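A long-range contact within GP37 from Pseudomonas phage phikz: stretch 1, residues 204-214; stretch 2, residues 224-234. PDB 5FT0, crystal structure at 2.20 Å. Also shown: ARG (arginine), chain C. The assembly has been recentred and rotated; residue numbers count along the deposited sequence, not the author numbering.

Stretch 1, residues 204-214: IDRTEVYFSFE
Stretch 2 (224-234) LFTIKIVRYNQ

Residues 206-214 and 224-232 of GP37 form neighbouring antiparallel strands, their N-to-C directions 165° apart and their axes approaching to 4.5 Å; together the two stretches bury 861 Å². Most strand residues keep extended torsions, with phi near -115° and psi near 130°; Arg206 (-166°/164°), Phe213 (-142°/149°), Phe225 (-155°/135°) and Tyr232 (-90°/179°) depart furthest. The register pairs Arg206 with Tyr232, Glu208 with Val230, Tyr210 with Lys228, Ser212 with Thr226 and Glu214 with Leu224 at non-hydrogen-bonded positions; between them, Thr207-Arg231, Val209-Ile229, Phe211-Ile227 and Phe213-Phe225 are hydrogen-bonded pairs with wider CA-CA spacings of 5.0-5.3 Å.

Each wide pair closes a ring of two backbone bonds. Thr207 N donates to Arg231 O at 2.6 Å and Arg231 N to Thr207 O at 2.8 Å; Val209 N reaches Ile229 O at 2.9 Å, answered by Ile229 N to Val209 O at 3.0 Å; Phe211 N to Ile227 O and Ile227 N to Phe211 O are both 2.8 Å. These six are nearly straight, at 162-171°. The last ring is less regular: Phe213 N to Phe225 O is 2.8 Å but bent to 131°, and Phe225 N to Phe213 O stretches to 3.2 Å. At the narrow pairs the CA hydrogens face the same carbonyls, as in Thr226 CA to Phe211 O (3.2 Å) and Val230 CA to Thr207 O (3.3 Å).

Polar side chains gather on the face carrying Arg206, Glu208, Tyr210, Ser212 and Lys228. Ser212 and Thr226, both chi1 m, lie at a narrow pair with CA atoms 4.2 Å apart, close enough for Ser212 OG to donate to Thr226 OG1 at 2.8 Å. Glu208 (m, t) links its neighbours along the strand: OE2 accepts Arg206 NE at 2.7 Å in a salt bridge, and OE1 accepts Tyr210 OH at 2.7 Å. Arg206 (p, t, t, chi4 -83°) also bridges from NH1 to Asp205 OD1 at 2.9 Å. Lys228 NZ stays 4.4 Å from Glu208 OE2, beyond salt-bridge range. At the far end, ARG NH1 donates a very short 2.5 Å bond to Glu214 OE1.

Apolar contacts complete both faces. Lys228 (t, t, p, t) lays its aliphatic chain over the Tyr210 ring (m, chi2 77°), with Lys228 CG 4.0 Å from the ring centroid and 19° off the normal, a CH-pi contact; Thr226 CG2 meets the ring edge, 3.9 Å from Tyr210 CD2. Glu208 CG packs 4.0 Å from Val230 CG2 (chi1 t). On the opposite face, Phe211 (m, chi2 86°) reaches past its partner Ile227, bringing CE1 within 3.6 Å of Ile229 CD1 (m, t). Phe213 is m with chi2 -85°, whereas Phe225 takes t and its end leads away.

Beyond the strands, a water donates to Asp205 O at 2.5 Å and, weakly, to Asn233 OD1 at 3.3 Å, joining the two loops.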

ATOM      1  N   ILE A 204     -19.547  -8.408 -14.953  1.00 42.31           N
ATOM      2  CA  ILE A 204     -20.753  -8.643 -14.164  1.00 43.88           C
ATOM      3  C   ILE A 204     -20.984  -7.508 -13.180  1.00 43.50           C
ATOM      4  O   ILE A 204     -22.133  -7.141 -12.902  1.00 55.38           O
ATOM      5  CB  ILE A 204     -20.680 -10.004 -13.445  1.00 49.42           C
ATOM      6  CG1 ILE A 204     -19.266 -10.266 -12.919  1.00 50.17           C
ATOM      7  CG2 ILE A 204     -21.147 -11.123 -14.367  1.00 47.27           C
ATOM      8  CD1 ILE A 204     -19.120 -11.593 -12.203  1.00 52.75           C
ATOM      9  N   ASP A 205     -19.911  -6.909 -12.662  1.00 40.66           N
ATOM     10  CA  ASP A 205     -20.023  -5.929 -11.592  1.00 38.95           C
ATOM     11  C   ASP A 205     -19.619  -4.516 -11.999  1.00 38.22           C
ATOM     12  O   ASP A 205     -19.689  -3.609 -11.161  1.00 40.89           O
ATOM     13  CB  ASP A 205     -19.189  -6.377 -10.382  1.00 40.12           C
ATOM     14  CG  ASP A 205     -17.701  -6.464 -10.687  1.00 43.87           C
ATOM     15  OD1 ASP A 205     -17.324  -6.436 -11.877  1.00 43.37           O
ATOM     16  OD2 ASP A 205     -16.904  -6.569  -9.732  1.00 47.24           O
ATOM     17  N   ARG A 206     -19.214  -4.292 -13.247  1.00 36.72           N
ATOM     18  CA  ARG A 206     -18.729  -2.969 -13.629  1.00 34.14           C
ATOM     19  C   ARG A 206     -18.648  -2.865 -15.145  1.00 34.01           C
ATOM     20  O   ARG A 206     -18.668  -3.871 -15.860  1.00 35.27           O
ATOM     21  CB  ARG A 206     -17.354  -2.680 -13.018  1.00 29.17           C
ATOM     22  CG  ARG A 206     -16.247  -3.522 -13.627  1.00 37.65           C
ATOM     23  CD  ARG A 206     -15.004  -3.558 -12.754  1.00 35.63           C
ATOM     24  NE  ARG A 206     -13.898  -4.211 -13.443  1.00 37.82           N
ATOM     25  CZ  ARG A 206     -13.722  -5.527 -13.503  1.00 38.13           C
ATOM     26  NH1 ARG A 206     -14.581  -6.342 -12.908  1.00 32.22           N
ATOM     27  NH2 ARG A 206     -12.685  -6.029 -14.158  1.00 36.27           N
ATOM     28  N   THR A 207     -18.541  -1.624 -15.620  1.00 34.08           N
ATOM     29  CA  THR A 207     -18.260  -1.317 -17.015  1.00 36.33           C
ATOM     30  C   THR A 207     -16.958  -0.532 -17.087  1.00 34.13           C
ATOM     31  O   THR A 207     -16.773   0.435 -16.341  1.00 34.38           O
ATOM     32  CB  THR A 207     -19.391  -0.504 -17.656  1.00 37.63           C
ATOM     33  OG1 THR A 207     -20.617  -1.240 -17.588  1.00 35.58           O
ATOM     34  CG2 THR A 207     -19.065  -0.196 -19.115  1.00 40.31           C
ATOM     35  N   GLU A 208     -16.062  -0.947 -17.978  1.00 35.43           N
ATOM     36  CA  GLU A 208     -14.796  -0.261 -18.197  1.00 36.99           C
ATOM     37  C   GLU A 208     -14.720   0.197 -19.645  1.00 35.32           C
ATOM     38  O   GLU A 208     -14.913  -0.604 -20.567  1.00 34.84           O
ATOM     39  CB  GLU A 208     -13.608  -1.169 -17.855  1.00 34.41           C
ATOM     40  CG  GLU A 208     -13.560  -1.589 -16.394  1.00 33.51           C
ATOM     41  CD  GLU A 208     -12.379  -2.489 -16.075  1.00 42.22           C
ATOM     42  OE1 GLU A 208     -11.682  -2.921 -17.017  1.00 41.44           O
ATOM     43  OE2 GLU A 208     -12.146  -2.760 -14.877  1.00 47.41           O
ATOM     44  N   VAL A 209     -14.445   1.482 -19.844  1.00 30.97           N
ATOM     45  CA  VAL A 209     -14.275   2.060 -21.171  1.00 35.57           C
ATOM     46  C   VAL A 209     -12.834   2.540 -21.287  1.00 32.37           C
ATOM     47  O   VAL A 209     -12.356   3.309 -20.443  1.00 32.33           O
ATOM     48  CB  VAL A 209     -15.265   3.206 -21.428  1.00 37.77           C
ATOM     49  CG1 VAL A 209     -15.112   3.723 -22.847  1.00 35.45           C
ATOM     50  CG2 VAL A 209     -16.693   2.741 -21.182  1.00 36.50           C
ATOM     51  N   TYR A 210     -12.144   2.084 -22.324  1.00 29.28           N
ATOM     52  CA  TYR A 210     -10.748   2.424 -22.556  1.00 29.95           C
ATOM     53  C   TYR A 210     -10.645   3.373 -23.739  1.00 29.17           C
ATOM     54  O   TYR A 210     -11.172   3.087 -24.819  1.00 34.15           O
ATOM     55  CB  TYR A 210      -9.914   1.166 -22.815  1.00 29.46           C
ATOM     56  CG  TYR A 210      -9.772   0.266 -21.609  1.00 33.23           C
ATOM     57  CD1 TYR A 210     -10.816  -0.558 -21.205  1.00 33.62           C
ATOM     58  CD2 TYR A 210      -8.589   0.230 -20.882  1.00 28.77           C
ATOM     59  CE1 TYR A 210     -10.691  -1.383 -20.103  1.00 31.48           C
ATOM     60  CE2 TYR A 210      -8.453  -0.595 -19.779  1.00 31.51           C
ATOM     61  CZ  TYR A 210      -9.509  -1.399 -19.394  1.00 32.43           C
ATOM     62  OH  TYR A 210      -9.382  -2.223 -18.298  1.00 33.07           O
ATOM     63  N   PHE A 211      -9.967   4.498 -23.532  1.00 26.49           N
ATOM     64  CA  PHE A 211      -9.674   5.464 -24.585  1.00 28.98           C
ATOM     65  C   PHE A 211      -8.170   5.448 -24.820  1.00 24.51           C
ATOM     66  O   PHE A 211      -7.404   5.949 -23.990  1.00 28.85           O
ATOM     67  CB  PHE A 211     -10.150   6.866 -24.202  1.00 25.36           C
ATOM     68  CG  PHE A 211     -11.598   6.934 -23.796  1.00 31.42           C
ATOM     69  CD1 PHE A 211     -11.980   6.689 -22.487  1.00 31.70           C
ATOM     70  CD2 PHE A 211     -12.575   7.253 -24.724  1.00 37.73           C
ATOM     71  CE1 PHE A 211     -13.308   6.756 -22.115  1.00 36.29           C
ATOM     72  CE2 PHE A 211     -13.904   7.321 -24.356  1.00 32.01           C
ATOM     73  CZ  PHE A 211     -14.271   7.072 -23.050  1.00 37.36           C
ATOM     74  N   SER A 212      -7.747   4.876 -25.943  1.00 22.48           N
ATOM     75  CA  SER A 212      -6.333   4.737 -26.255  1.00 29.33           C
ATOM     76  C   SER A 212      -5.939   5.671 -27.392  1.00 30.96           C
ATOM     77  O   SER A 212      -6.756   6.018 -28.249  1.00 32.99           O
ATOM     78  CB  SER A 212      -5.993   3.291 -26.620  1.00 26.08           C
ATOM     79  OG  SER A 212      -6.115   2.457 -25.485  1.00 29.07           O
ATOM     80  N   PHE A 213      -4.670   6.075 -27.389  1.00 24.93           N
ATOM     81  CA  PHE A 213      -4.168   7.059 -28.334  1.00 25.07           C
ATOM     82  C   PHE A 213      -2.763   6.676 -28.769  1.00 27.50           C
ATOM     83  O   PHE A 213      -1.998   6.082 -28.004  1.00 28.85           O
ATOM     84  CB  PHE A 213      -4.156   8.468 -27.726  1.00 25.78           C
ATOM     85  CG  PHE A 213      -5.474   8.883 -27.137  1.00 28.08           C
ATOM     86  CD1 PHE A 213      -6.460   9.440 -27.935  1.00 32.82           C
ATOM     87  CD2 PHE A 213      -5.726   8.717 -25.788  1.00 25.85           C
ATOM     88  CE1 PHE A 213      -7.671   9.820 -27.398  1.00 28.06           C
ATOM     89  CE2 PHE A 213      -6.938   9.098 -25.242  1.00 26.66           C
ATOM     90  CZ  PHE A 213      -7.912   9.649 -26.049  1.00 29.86           C
ATOM     91  N   GLU A 214      -2.435   7.026 -30.010  1.00 30.45           N
ATOM     92  CA  GLU A 214      -1.110   6.817 -30.576  1.00 33.33           C
ATOM     93  C   GLU A 214      -0.599   8.155 -31.081  1.00 29.16           C
ATOM     94  O   GLU A 214      -1.292   8.836 -31.842  1.00 29.15           O
ATOM     95  CB  GLU A 214      -1.143   5.798 -31.720  1.00 26.51           C
ATOM     96  CG  GLU A 214      -1.739   4.455 -31.346  1.00 38.91           C
ATOM     97  CD  GLU A 214      -2.043   3.601 -32.563  1.00 48.50           C
ATOM     98  OE1 GLU A 214      -1.122   2.925 -33.061  1.00 44.85           O
ATOM     99  OE2 GLU A 214      -3.204   3.610 -33.026  1.00 51.84           O
ATOM    100  N   LEU A 224       2.245   6.232 -26.639  1.00 23.09           N
ATOM    101  CA  LEU A 224       0.995   5.565 -26.306  1.00 24.71           C
ATOM    102  C   LEU A 224       0.434   6.146 -25.017  1.00 27.31           C
ATOM    103  O   LEU A 224       1.187   6.468 -24.095  1.00 27.62           O
ATOM    104  CB  LEU A 224       1.196   4.052 -26.144  1.00 25.77           C
ATOM    105  CG  LEU A 224       1.799   3.290 -27.328  1.00 34.05           C
ATOM    106  CD1 LEU A 224       1.971   1.821 -26.975  1.00 29.29           C
ATOM    107  CD2 LEU A 224       0.940   3.450 -28.571  1.00 30.12           C
ATOM    108  N   PHE A 225      -0.891   6.266 -24.954  1.00 24.19           N
ATOM    109  CA  PHE A 225      -1.560   6.744 -23.754  1.00 29.52           C
ATOM    110  C   PHE A 225      -2.978   6.196 -23.735  1.00 25.76           C
ATOM    111  O   PHE A 225      -3.673   6.220 -24.754  1.00 24.88           O
ATOM    112  CB  PHE A 225      -1.585   8.278 -23.688  1.00 23.56           C
ATOM    113  CG  PHE A 225      -1.804   8.824 -22.301  1.00 24.96           C
ATOM    114  CD1 PHE A 225      -3.063   8.807 -21.719  1.00 25.99           C
ATOM    115  CD2 PHE A 225      -0.750   9.360 -21.583  1.00 29.12           C
ATOM    116  CE1 PHE A 225      -3.260   9.309 -20.444  1.00 25.12           C
ATOM    117  CE2 PHE A 225      -0.942   9.868 -20.308  1.00 24.42           C
ATOM    118  CZ  PHE A 225      -2.197   9.839 -19.740  1.00 27.08           C
ATOM    119  N   THR A 226      -3.398   5.701 -22.575  1.00 23.86           N
ATOM    120  CA  THR A 226      -4.747   5.186 -22.388  1.00 25.05           C
ATOM    121  C   THR A 226      -5.370   5.838 -21.162  1.00 28.95           C
ATOM    122  O   THR A 226      -4.695   6.052 -20.150  1.00 26.69           O
ATOM    123  CB  THR A 226      -4.749   3.651 -22.233  1.00 29.06           C
ATOM    124  OG1 THR A 226      -4.312   3.041 -23.456  1.00 27.78           O
ATOM    125  CG2 THR A 226      -6.142   3.139 -21.896  1.00 24.56           C
ATOM    126  N   ILE A 227      -6.651   6.174 -21.270  1.00 26.14           N
ATOM    127  CA  ILE A 227      -7.460   6.606 -20.140  1.00 29.71           C
ATOM    128  C   ILE A 227      -8.548   5.566 -19.927  1.00 30.06           C
ATOM    129  O   ILE A 227      -9.282   5.232 -20.865  1.00 30.00           O
ATOM    130  CB  ILE A 227      -8.075   7.998 -20.372  1.00 28.31           C
ATOM    131  CG1 ILE A 227      -6.977   9.037 -20.594  1.00 28.53           C
ATOM    132  CG2 ILE A 227      -8.957   8.387 -19.199  1.00 27.76           C
ATOM    133  CD1 ILE A 227      -7.503  10.436 -20.801  1.00 33.25           C
ATOM    134  N   LYS A 228      -8.643   5.047 -18.708  1.00 28.06           N
ATOM    135  CA  LYS A 228      -9.667   4.076 -18.348  1.00 27.44           C
ATOM    136  C   LYS A 228     -10.677   4.735 -17.425  1.00 30.68           C
ATOM    137  O   LYS A 228     -10.297   5.406 -16.460  1.00 31.67           O
ATOM    138  CB  LYS A 228      -9.064   2.846 -17.665  1.00 29.24           C
ATOM    139  CG  LYS A 228     -10.115   1.810 -17.269  1.00 32.74           C
ATOM    140  CD  LYS A 228      -9.503   0.586 -16.605  1.00 38.37           C
ATOM    141  CE  LYS A 228      -9.070   0.873 -15.185  1.00 42.07           C
ATOM    142  NZ  LYS A 228      -8.543  -0.349 -14.517  1.00 48.50           N
ATOM    143  N   ILE A 229     -11.958   4.550 -17.728  1.00 29.10           N
ATOM    144  CA  ILE A 229     -13.050   5.039 -16.898  1.00 26.03           C
ATOM    145  C   ILE A 229     -13.898   3.843 -16.492  1.00 33.05           C
ATOM    146  O   ILE A 229     -14.228   2.995 -17.331  1.00 32.93           O
ATOM    147  CB  ILE A 229     -13.892   6.095 -17.634  1.00 33.03           C
ATOM    148  CG1 ILE A 229     -12.996   7.246 -18.093  1.00 28.05           C
ATOM    149  CG2 ILE A 229     -15.000   6.618 -16.729  1.00 34.63           C
ATOM    150  CD1 ILE A 229     -13.711   8.281 -18.918  1.00 34.00           C
ATOM    151  N   VAL A 230     -14.240   3.771 -15.209  1.00 29.42           N
ATOM    152  CA  VAL A 230     -14.960   2.634 -14.647  1.00 33.25           C
ATOM    153  C   VAL A 230     -16.297   3.119 -14.106  1.00 37.39           C
ATOM    154  O   VAL A 230     -16.347   4.082 -13.331  1.00 35.89           O
ATOM    155  CB  VAL A 230     -14.152   1.940 -13.535  1.00 37.49           C
ATOM    156  CG1 VAL A 230     -14.892   0.702 -13.034  1.00 30.58           C
ATOM    157  CG2 VAL A 230     -12.763   1.576 -14.034  1.00 35.43           C
ATOM    158  N   ARG A 231     -17.371   2.456 -14.518  1.00 34.51           N
ATOM    159  CA  ARG A 231     -18.674   2.595 -13.884  1.00 35.23           C
ATOM    160  C   ARG A 231     -18.990   1.298 -13.159  1.00 36.36           C
ATOM    161  O   ARG A 231     -18.913   0.218 -13.753  1.00 33.29           O
ATOM    162  CB  ARG A 231     -19.772   2.902 -14.902  1.00 41.27           C
ATOM    163  CG  ARG A 231     -21.134   3.135 -14.261  1.00 42.46           C
ATOM    164  CD  ARG A 231     -22.254   2.831 -15.235  1.00 53.61           C
ATOM    165  NE  ARG A 231     -23.525   3.416 -14.817  1.00 59.20           N
ATOM    166  CZ  ARG A 231     -24.485   2.752 -14.180  1.00 60.22           C
ATOM    167  NH1 ARG A 231     -24.325   1.469 -13.881  1.00 52.38           N
ATOM    168  NH2 ARG A 231     -25.608   3.371 -13.843  1.00 64.16           N
ATOM    169  N   TYR A 232     -19.331   1.403 -11.881  1.00 32.98           N
ATOM    170  CA  TYR A 232     -19.615   0.228 -11.079  1.00 39.04           C
ATOM    171  C   TYR A 232     -21.103  -0.113 -11.168  1.00 44.63           C
ATOM    172  O   TYR A 232     -21.883   0.573 -11.833  1.00 45.60           O
ATOM    173  CB  TYR A 232     -19.131   0.458  -9.649  1.00 35.79           C
ATOM    174  CG  TYR A 232     -17.630   0.655  -9.590  1.00 37.21           C
ATOM    175  CD1 TYR A 232     -16.766  -0.433  -9.640  1.00 31.42           C
ATOM    176  CD2 TYR A 232     -17.076   1.928  -9.518  1.00 36.32           C
ATOM    177  CE1 TYR A 232     -15.396  -0.263  -9.603  1.00 34.86           C
ATOM    178  CE2 TYR A 232     -15.704   2.110  -9.478  1.00 27.83           C
ATOM    179  CZ  TYR A 232     -14.870   1.011  -9.522  1.00 34.73           C
ATOM    180  OH  TYR A 232     -13.506   1.182  -9.485  1.00 35.32           O
ATOM    181  N   ASN A 233     -21.502  -1.200 -10.496  1.00 43.43           N
ATOM    182  CA  ASN A 233     -22.839  -1.758 -10.701  1.00 52.05           C
ATOM    183  C   ASN A 233     -23.940  -0.734 -10.441  1.00 49.72           C
ATOM    184  O   ASN A 233     -24.997  -0.792 -11.080  1.00 54.09           O
ATOM    185  CB  ASN A 233     -23.035  -2.996  -9.824  1.00 50.24           C
ATOM    186  CG  ASN A 233     -22.720  -2.736  -8.365  1.00 61.44           C
ATOM    187  OD1 ASN A 233     -21.743  -2.059  -8.038  1.00 62.68           O
ATOM    188  ND2 ASN A 233     -23.550  -3.274  -7.477  1.00 55.34           N
ATOM    189  N   GLN A 234     -23.711   0.211  -9.532  1.00 44.60           N
ATOM    190  CA  GLN A 234     -24.616   1.325  -9.292  1.00 52.38           C
ATOM    191  C   GLN A 234     -23.846   2.639  -9.339  1.00 55.93           C
ATOM    192  O   GLN A 234     -22.658   2.680  -9.003  1.00 54.72           O
ATOM    193  CB  GLN A 234     -25.328   1.189  -7.935  1.00 60.50           C
ATOM    194  CG  GLN A 234     -26.789   0.734  -8.017  1.00 61.87           C
ATOM    195  CD  GLN A 234     -26.942  -0.725  -8.422  1.00 66.71           C
ATOM    196  OE1 GLN A 234     -26.421  -1.625  -7.758  1.00 60.46           O
ATOM    197  NE2 GLN A 234     -27.670  -0.967  -9.508  1.00 61.92           N
TER
HETATM  198  N   ARG C1257      -0.359   5.462 -35.444  1.00 56.08           N
HETATM  199  CA  ARG C1257       0.369   5.238 -36.685  1.00 53.59           C
HETATM  200  C   ARG C1257      -0.529   5.502 -37.892  1.00 57.25           C
HETATM  201  O   ARG C1257      -1.736   5.265 -37.851  1.00 58.85           O
HETATM  202  CB  ARG C1257       0.916   3.813 -36.725  1.00 67.62           C
HETATM  203  CG  ARG C1257      -0.157   2.757 -36.532  1.00 64.68           C
HETATM  204  CD  ARG C1257       0.435   1.377 -36.341  1.00 65.16           C
HETATM  205  NE  ARG C1257      -0.615   0.364 -36.277  1.00 85.45           N
HETATM  206  CZ  ARG C1257      -1.276   0.039 -35.170  1.00 79.34           C
HETATM  207  NH1 ARG C1257      -0.994   0.646 -34.025  1.00 77.53           N
HETATM  208  NH2 ARG C1257      -2.217  -0.894 -35.208  1.00 76.37           N
HETATM  209  OXT ARG C1257      -0.070   5.963 -38.936  1.00 63.46           O
HETATM  210  O   HOH W   1     -18.848  -3.418  -8.867  1.00 45.00           O